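Local coordinates for protein ribokinase (Giardia lamblia, PDB 6WHJ) that probably phosphorylates D-ribose at O-5 using ATP and magnesium, as ribokinases of the PfkB carbohydrate kinase family do, at residues G259-G264 and D335-K340; V319-T324 and R331-D336. One frame throughout, in Å; residues are numbered along the deposited sequence.

Contact 1. Residues G259-G264 and D335-K340; sequences GIYSHG and DDALSK
Tyr261 reaches helix 331-341 with the hydroxyl end of its ring, which lies against the methyl group of Ala337. Its CG stands anti to the backbone N (chi1 162°), which extends the phenol across to the helix. Tyr261 OH comes to 3.3 Å from Ala337 CB, and the ring carbon Tyr261 CZ lies 3.9 Å from the same methyl. No hydrogen bond crosses between the segments, and the contact is van der Waals packing around one small side chain.

Two residues on, His263 folds back beside the tyrosine. Its ND1 is hydrogen-bonded to Tyr261 OH at 2.8 Å, with either atom able to donate, and Tyr261 CZ lies at the imidazole edge, in the ring plane. The bond ties the phenol end to the loop that bears it. His263 adds only a marginal touch to the helix, His263 CE1 standing 4.4 Å from Ala337 CB.

On the helix side, Leu338 points away from the loop and packs on Phe310 and Val313 of helix 301-318. Tyr261 and His263 touch that helix too, Tyr261 on Val313 and His263 on Ile317, which places both loop side chains against two helices at once.

The arrangement belongs to the periphery of the ribokinase fold: the loop leaving edge strand 255-258 of the large mixed sheet lies on the C-terminal helix before the chain runs on to helix 272-287, which carries the predicted catalytic base Asp274.

Contact 2. Residues V319-T324 and R331-D336; sequences VTRKGT and RQEVDD
Arg321 and Glu333 join the loop 319-324 to the first turn of helix 331-341 by a salt bridge, and everything close in this contact is gathered at that pair. Both terminal nitrogens of the guanidinium converge on a single carboxylate oxygen. Arg321 NH2 is modelled 2.4 Å from Glu333 OE2, a separation too short to be taken literally. The companion bond from Arg321 NH1 to Glu333 OE2, at 2.8 Å, is weak, its N-H bent to 127° at the hydrogen. OE2 sits at the guanidinium edge, near its plane, whereas the carboxylate plane is turned 41° from that of the guanidinium. The other oxygen, Glu333 OE1, takes a weak hydrogen bond from Arg330 N at the start of its own helix.

With CG anti to its carbonyl carbon (chi1 -61°) and an extended chain beyond it, Glu333 holds its carboxylate out to Arg321, itself extended from CG to NE. The two meet only through their charged ends.

Around this close junction the contact is loose. All of the 79 Å² buried comes from these two side chains, both of which stay partly exposed in a bridge at the protein surface, and no apolar side chains meet between the segments. Arg321 and Gly323 belong to the predicted potassium site, and the Arg321 side chain also touches Ser327 of that site.

Within the helix, Arg331 NE makes a salt bridge to Asp335 OD2 at 2.8 Å, one turn on. Arg331 NH1 makes a second, to Glu286 OE1 of helix 272-287, while Val334, buried, packs on Phe310 and Ala314 of helix 301-318; the loop 319-324 leads from that helix toward helix 331-341.

Both contacts lie at the surface and both use helix 331-341, with centres about 10 Å apart; their segments overlap at Asp335 and Asp336, which touch across in neither. Their chemistry differs. Contact 1 is van der Waals packing of a tyrosine's hydroxyl end on an alanine methyl, whereas in contact 2 a polar partnership crosses between the segments, an ionic bridge at a predicted potassium site. Contact 1 brings in a loop distant in sequence, while contact 2 closes a short connection between helices 301-318 and 331-341. The two loops also pack on each other: His263 CD2 lies 3.7 Å from Thr320 OG1, and Gly264 N is 3.5 Å from Thr320 CG2.

Contact 1. Residues G259-G264 and D335-K340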
ATOM      1  N   GLY B 259     -17.640  24.665  18.580  1.00 29.12           N
ATOM      2  CA  GLY B 259     -16.218  24.817  18.367  1.00 29.90           C
ATOM      3  C   GLY B 259     -15.427  23.577  18.747  1.00 32.16           C
ATOM      4  O   GLY B 259     -15.900  22.673  19.433  1.00 33.10           O
ATOM      5  N   ILE B 260     -14.180  23.535  18.273  1.00 33.81           N
ATOM      6  CA  ILE B 260     -13.286  22.465  18.682  1.00 34.96           C
ATOM      7  C   ILE B 260     -13.014  22.583  20.176  1.00 34.85           C
ATOM      8  O   ILE B 260     -13.111  23.661  20.774  1.00 35.63           O
ATOM      9  CB  ILE B 260     -11.961  22.478  17.894  1.00 34.28           C
ATOM     10  CG1 ILE B 260     -11.170  23.747  18.194  1.00 34.04           C
ATOM     11  CG2 ILE B 260     -12.189  22.309  16.400  1.00 30.79           C
ATOM     12  CD1 ILE B 260      -9.840  23.801  17.473  1.00 44.38           C
ATOM     13  N   TYR B 261     -12.692  21.453  20.788  1.00 35.07           N
ATOM     14  CA  TYR B 261     -12.110  21.412  22.118  1.00 34.55           C
ATOM     15  C   TYR B 261     -10.643  21.059  21.951  1.00 35.62           C
ATOM     16  O   TYR B 261     -10.318  19.990  21.423  1.00 38.68           O
ATOM     17  CB  TYR B 261     -12.817  20.388  23.002  1.00 36.09           C
ATOM     18  CG  TYR B 261     -12.018  19.989  24.212  1.00 38.56           C
ATOM     19  CD1 TYR B 261     -12.003  20.784  25.350  1.00 37.44           C
ATOM     20  CD2 TYR B 261     -11.275  18.811  24.222  1.00 39.11           C
ATOM     21  CE1 TYR B 261     -11.265  20.418  26.467  1.00 40.97           C
ATOM     22  CE2 TYR B 261     -10.535  18.439  25.332  1.00 39.44           C
ATOM     23  CZ  TYR B 261     -10.534  19.247  26.451  1.00 41.03           C
ATOM     24  OH  TYR B 261      -9.802  18.877  27.553  1.00 41.42           O
ATOM     25  N   SER B 262      -9.760  21.957  22.368  1.00 39.51           N
ATOM     26  CA  SER B 262      -8.332  21.700  22.274  1.00 39.68           C
ATOM     27  C   SER B 262      -7.857  21.081  23.580  1.00 40.36           C
ATOM     28  O   SER B 262      -7.945  21.712  24.636  1.00 41.83           O
ATOM     29  CB  SER B 262      -7.549  22.972  21.970  1.00 41.20           C
ATOM     30  OG  SER B 262      -6.162  22.674  21.923  1.00 43.24           O
ATOM     31  N   HIS B 263      -7.358  19.852  23.499  1.00 40.11           N
ATOM     32  CA  HIS B 263      -6.884  19.125  24.667  1.00 44.05           C
ATOM     33  C   HIS B 263      -5.384  19.260  24.882  1.00 47.83           C
ATOM     34  O   HIS B 263      -4.906  19.018  25.995  1.00 51.61           O
ATOM     35  CB  HIS B 263      -7.244  17.640  24.536  1.00 45.20           C
ATOM     36  CG  HIS B 263      -7.045  16.852  25.793  1.00 46.47           C
ATOM     37  ND1 HIS B 263      -7.799  17.063  26.930  1.00 41.30           N
ATOM     38  CD2 HIS B 263      -6.184  15.849  26.090  1.00 46.25           C
ATOM     39  CE1 HIS B 263      -7.405  16.226  27.873  1.00 43.70           C
ATOM     40  NE2 HIS B 263      -6.427  15.479  27.390  1.00 46.19           N
ATOM     41  N   GLY B 264      -4.644  19.646  23.852  1.00 50.12           N
ATOM     42  CA  GLY B 264      -3.201  19.691  23.922  1.00 48.01           C
ATOM     43  C   GLY B 264      -2.627  19.625  22.521  1.00 49.37           C
ATOM     44  O   GLY B 264      -3.347  19.745  21.531  1.00 53.10           O
ATOM     45  N   ASP B 335     -15.543  12.405  30.112  1.00 51.37           N
ATOM     46  CA  ASP B 335     -16.332  13.054  31.160  1.00 54.83           C
ATOM     47  C   ASP B 335     -15.491  14.035  31.969  1.00 57.28           C
ATOM     48  O   ASP B 335     -15.963  15.124  32.317  1.00 60.00           O
ATOM     49  CB  ASP B 335     -16.960  12.021  32.101  1.00 54.20           C
ATOM     50  CG  ASP B 335     -18.136  11.290  31.481  1.00 55.37           C
ATOM     51  OD1 ASP B 335     -18.574  10.280  32.074  1.00 55.43           O
ATOM     52  OD2 ASP B 335     -18.618  11.714  30.407  1.00 53.40           O
ATOM     53  N   ASP B 336     -14.248  13.661  32.294  1.00 52.65           N
ATOM     54  CA  ASP B 336     -13.413  14.539  33.105  1.00 55.33           C
ATOM     55  C   ASP B 336     -13.131  15.850  32.378  1.00 59.38           C
ATOM     56  O   ASP B 336     -13.324  16.935  32.935  1.00 64.20           O
ATOM     57  CB  ASP B 336     -12.099  13.842  33.473  1.00 54.92           C
ATOM     58  CG  ASP B 336     -12.279  12.730  34.501  1.00 56.04           C
ATOM     59  OD1 ASP B 336     -11.426  11.820  34.535  1.00 54.79           O
ATOM     60  OD2 ASP B 336     -13.277  12.745  35.255  1.00 57.13           O
ATOM     61  N   ALA B 337     -12.690  15.769  31.119  1.00 60.29           N
ATOM     62  CA  ALA B 337     -12.327  16.979  30.392  1.00 55.98           C
ATOM     63  C   ALA B 337     -13.543  17.834  30.056  1.00 59.38           C
ATOM     64  O   ALA B 337     -13.412  19.052  29.885  1.00 58.92           O
ATOM     65  CB  ALA B 337     -11.559  16.611  29.123  1.00 43.47           C
ATOM     66  N   LEU B 338     -14.729  17.223  29.951  1.00 60.54           N
ATOM     67  CA  LEU B 338     -15.949  17.993  29.716  1.00 59.04           C
ATOM     68  C   LEU B 338     -16.308  18.837  30.934  1.00 67.50           C
ATOM     69  O   LEU B 338     -16.900  19.916  30.795  1.00 67.38           O
ATOM     70  CB  LEU B 338     -17.100  17.052  29.348  1.00 52.24           C
ATOM     71  CG  LEU B 338     -18.395  17.627  28.754  1.00 48.33           C
ATOM     72  CD1 LEU B 338     -18.109  18.595  27.621  1.00 49.69           C
ATOM     73  CD2 LEU B 338     -19.334  16.533  28.274  1.00 47.98           C
ATOM     74  N   SER B 339     -15.942  18.366  32.130  1.00 77.33           N
ATOM     75  CA  SER B 339     -16.220  19.106  33.358  1.00 79.42           C
ATOM     76  C   SER B 339     -15.338  20.344  33.468  1.00 79.37           C
ATOM     77  O   SER B 339     -15.814  21.431  33.819  1.00 80.45           O
ATOM     78  CB  SER B 339     -16.013  18.196  34.568  1.00 81.75           C
ATOM     79  OG  SER B 339     -16.566  16.914  34.333  1.00 83.60           O
ATOM     80  N   LYS B 340     -14.039  20.193  33.192  1.00 72.72           N
ATOM     81  CA  LYS B 340     -13.142  21.342  33.224  1.00 73.02           C
ATOM     82  C   LYS B 340     -13.497  22.346  32.129  1.00 73.52           C
ATOM     83  O   LYS B 340     -13.405  23.562  32.343  1.00 70.98           O
ATOM     84  CB  LYS B 340     -11.689  20.875  33.098  1.00 60.46           C
TER

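Contact 2. Residues V319-T324 and R331-D336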
ATOM      1  N   VAL B 319      -6.954  13.691  19.012  1.00 45.05           N
ATOM      2  CA  VAL B 319      -5.901  14.305  18.209  1.00 50.84           C
ATOM      3  C   VAL B 319      -4.627  14.556  19.000  1.00 53.92           C
ATOM      4  O   VAL B 319      -3.594  14.857  18.394  1.00 54.59           O
ATOM      5  CB  VAL B 319      -6.349  15.630  17.551  1.00 51.12           C
ATOM      6  CG1 VAL B 319      -7.374  15.367  16.459  1.00 44.57           C
ATOM      7  CG2 VAL B 319      -6.888  16.600  18.585  1.00 48.98           C
ATOM      8  N   THR B 320      -4.665  14.438  20.329  1.00 51.51           N
ATOM      9  CA  THR B 320      -3.452  14.523  21.136  1.00 53.07           C
ATOM     10  C   THR B 320      -2.743  13.182  21.271  1.00 53.93           C
ATOM     11  O   THR B 320      -1.719  13.100  21.958  1.00 56.23           O
ATOM     12  CB  THR B 320      -3.755  15.092  22.534  1.00 50.94           C
ATOM     13  OG1 THR B 320      -4.526  14.160  23.304  1.00 49.37           O
ATOM     14  CG2 THR B 320      -4.512  16.408  22.415  1.00 50.77           C
ATOM     15  N   ARG B 321      -3.253  12.140  20.617  1.00 55.94           N
ATOM     16  CA  ARG B 321      -2.704  10.799  20.711  1.00 57.05           C
ATOM     17  C   ARG B 321      -2.560  10.205  19.319  1.00 59.62           C
ATOM     18  O   ARG B 321      -3.282  10.577  18.388  1.00 61.93           O
ATOM     19  CB  ARG B 321      -3.599   9.895  21.566  1.00 52.59           C
ATOM     20  CG  ARG B 321      -4.013  10.520  22.881  1.00 52.76           C
ATOM     21  CD  ARG B 321      -5.117   9.737  23.558  1.00 49.39           C
ATOM     22  NE  ARG B 321      -5.398  10.290  24.876  1.00 49.17           N
ATOM     23  CZ  ARG B 321      -6.233   9.752  25.751  1.00 46.93           C
ATOM     24  NH1 ARG B 321      -6.883   8.635  25.453  1.00 45.97           N
ATOM     25  NH2 ARG B 321      -6.415  10.333  26.926  1.00 51.19           N
ATOM     26  N   LYS B 322      -1.625   9.270  19.190  1.00 61.20           N
ATOM     27  CA  LYS B 322      -1.417   8.537  17.950  1.00 61.45           C
ATOM     28  C   LYS B 322      -2.145   7.199  18.014  1.00 60.50           C
ATOM     29  O   LYS B 322      -2.228   6.584  19.082  1.00 64.02           O
ATOM     30  CB  LYS B 322       0.079   8.315  17.703  1.00 60.40           C
ATOM     31  N   GLY B 323      -2.696   6.762  16.878  1.00 64.45           N
ATOM     32  CA  GLY B 323      -3.140   5.379  16.778  1.00 68.30           C
ATOM     33  C   GLY B 323      -4.520   5.050  16.230  1.00 68.39           C
ATOM     34  O   GLY B 323      -5.049   3.975  16.542  1.00 69.11           O
ATOM     35  N   THR B 324      -5.101   5.926  15.403  1.00 61.63           N
ATOM     36  CA  THR B 324      -6.426   5.719  14.811  1.00 61.78           C
ATOM     37  C   THR B 324      -7.479   5.509  15.894  1.00 58.28           C
ATOM     38  O   THR B 324      -7.971   6.481  16.482  1.00 59.15           O
ATOM     39  CB  THR B 324      -6.432   4.537  13.821  1.00 60.25           C
ATOM     40  OG1 THR B 324      -5.382   4.700  12.854  1.00 62.27           O
ATOM     41  CG2 THR B 324      -7.760   4.461  13.075  1.00 52.20           C
ATOM     42  N   ARG B 331     -14.372   6.730  28.410  1.00 47.33           N
ATOM     43  CA  ARG B 331     -15.464   7.625  28.795  1.00 46.29           C
ATOM     44  C   ARG B 331     -15.102   8.528  29.976  1.00 53.60           C
ATOM     45  O   ARG B 331     -15.442   9.718  29.979  1.00 52.85           O
ATOM     46  CB  ARG B 331     -16.714   6.815  29.122  1.00 41.60           C
ATOM     47  CG  ARG B 331     -17.904   7.660  29.545  1.00 41.18           C
ATOM     48  CD  ARG B 331     -18.212   8.735  28.524  1.00 42.18           C
ATOM     49  NE  ARG B 331     -19.414   9.484  28.871  1.00 41.95           N
ATOM     50  CZ  ARG B 331     -20.624   9.187  28.405  1.00 39.12           C
ATOM     51  NH1 ARG B 331     -21.676   9.908  28.757  1.00 40.91           N
ATOM     52  NH2 ARG B 331     -20.787   8.167  27.579  1.00 35.56           N
ATOM     53  N   GLN B 332     -14.444   7.984  31.004  1.00 51.83           N
ATOM     54  CA  GLN B 332     -14.085   8.825  32.141  1.00 52.40           C
ATOM     55  C   GLN B 332     -13.177   9.966  31.704  1.00 53.13           C
ATOM     56  O   GLN B 332     -13.302  11.092  32.201  1.00 53.95           O
ATOM     57  CB  GLN B 332     -13.433   7.991  33.245  1.00 52.46           C
ATOM     58  CG  GLN B 332     -13.539   8.619  34.637  1.00 53.98           C
ATOM     59  CD  GLN B 332     -14.974   8.985  35.035  1.00 59.47           C
ATOM     60  OE1 GLN B 332     -15.207  10.006  35.689  1.00 58.51           O
ATOM     61  NE2 GLN B 332     -15.935   8.145  34.650  1.00 60.60           N
ATOM     62  N   GLU B 333     -12.246   9.693  30.784  1.00 56.75           N
ATOM     63  CA  GLU B 333     -11.397  10.758  30.256  1.00 56.54           C
ATOM     64  C   GLU B 333     -12.223  11.828  29.556  1.00 53.26           C
ATOM     65  O   GLU B 333     -11.942  13.024  29.696  1.00 52.21           O
ATOM     66  CB  GLU B 333     -10.353  10.185  29.299  1.00 57.20           C
ATOM     67  CG  GLU B 333      -9.411   9.181  29.926  1.00 60.21           C
ATOM     68  CD  GLU B 333      -8.628   8.417  28.881  1.00 62.88           C
ATOM     69  OE1 GLU B 333      -8.506   7.177  28.999  1.00 64.43           O
ATOM     70  OE2 GLU B 333      -8.148   9.064  27.931  1.00 63.21           O
ATOM     71  N   VAL B 334     -13.230  11.417  28.777  1.00 51.03           N
ATOM     72  CA  VAL B 334     -14.116  12.381  28.126  1.00 51.01           C
ATOM     73  C   VAL B 334     -14.947  13.133  29.159  1.00 54.04           C
ATOM     74  O   VAL B 334     -15.048  14.366  29.118  1.00 54.39           O
ATOM     75  CB  VAL B 334     -15.019  11.681  27.093  1.00 45.71           C
ATOM     76  CG1 VAL B 334     -15.879  12.703  26.376  1.00 45.67           C
ATOM     77  CG2 VAL B 334     -14.204  10.904  26.097  1.00 44.03           C
ATOM     78  N   ASP B 335     -15.543  12.405  30.112  1.00 51.37           N
ATOM     79  CA  ASP B 335     -16.332  13.054  31.160  1.00 54.83           C
ATOM     80  C   ASP B 335     -15.491  14.035  31.969  1.00 57.28           C
ATOM     81  O   ASP B 335     -15.963  15.124  32.317  1.00 60.00           O
ATOM     82  CB  ASP B 335     -16.960  12.021  32.101  1.00 54.20           C
ATOM     83  CG  ASP B 335     -18.136  11.290  31.481  1.00 55.37           C
ATOM     84  OD1 ASP B 335     -18.574  10.280  32.074  1.00 55.43           O
ATOM     85  OD2 ASP B 335     -18.618  11.714  30.407  1.00 53.40           O
ATOM     86  N   ASP B 336     -14.248  13.661  32.294  1.00 52.65           N
ATOM     87  CA  ASP B 336     -13.413  14.539  33.105  1.00 55.33           C
ATOM     88  C   ASP B 336     -13.131  15.850  32.378  1.00 59.38           C
ATOM     89  O   ASP B 336     -13.324  16.935  32.935  1.00 64.20           O
ATOM     90  CB  ASP B 336     -12.099  13.842  33.473  1.00 54.92           C
ATOM     91  CG  ASP B 336     -12.279  12.730  34.501  1.00 56.04           C
ATOM     92  OD1 ASP B 336     -11.426  11.820  34.535  1.00 54.79           O
ATOM     93  OD2 ASP B 336     -13.277  12.745  35.255  1.00 57.13           O
TER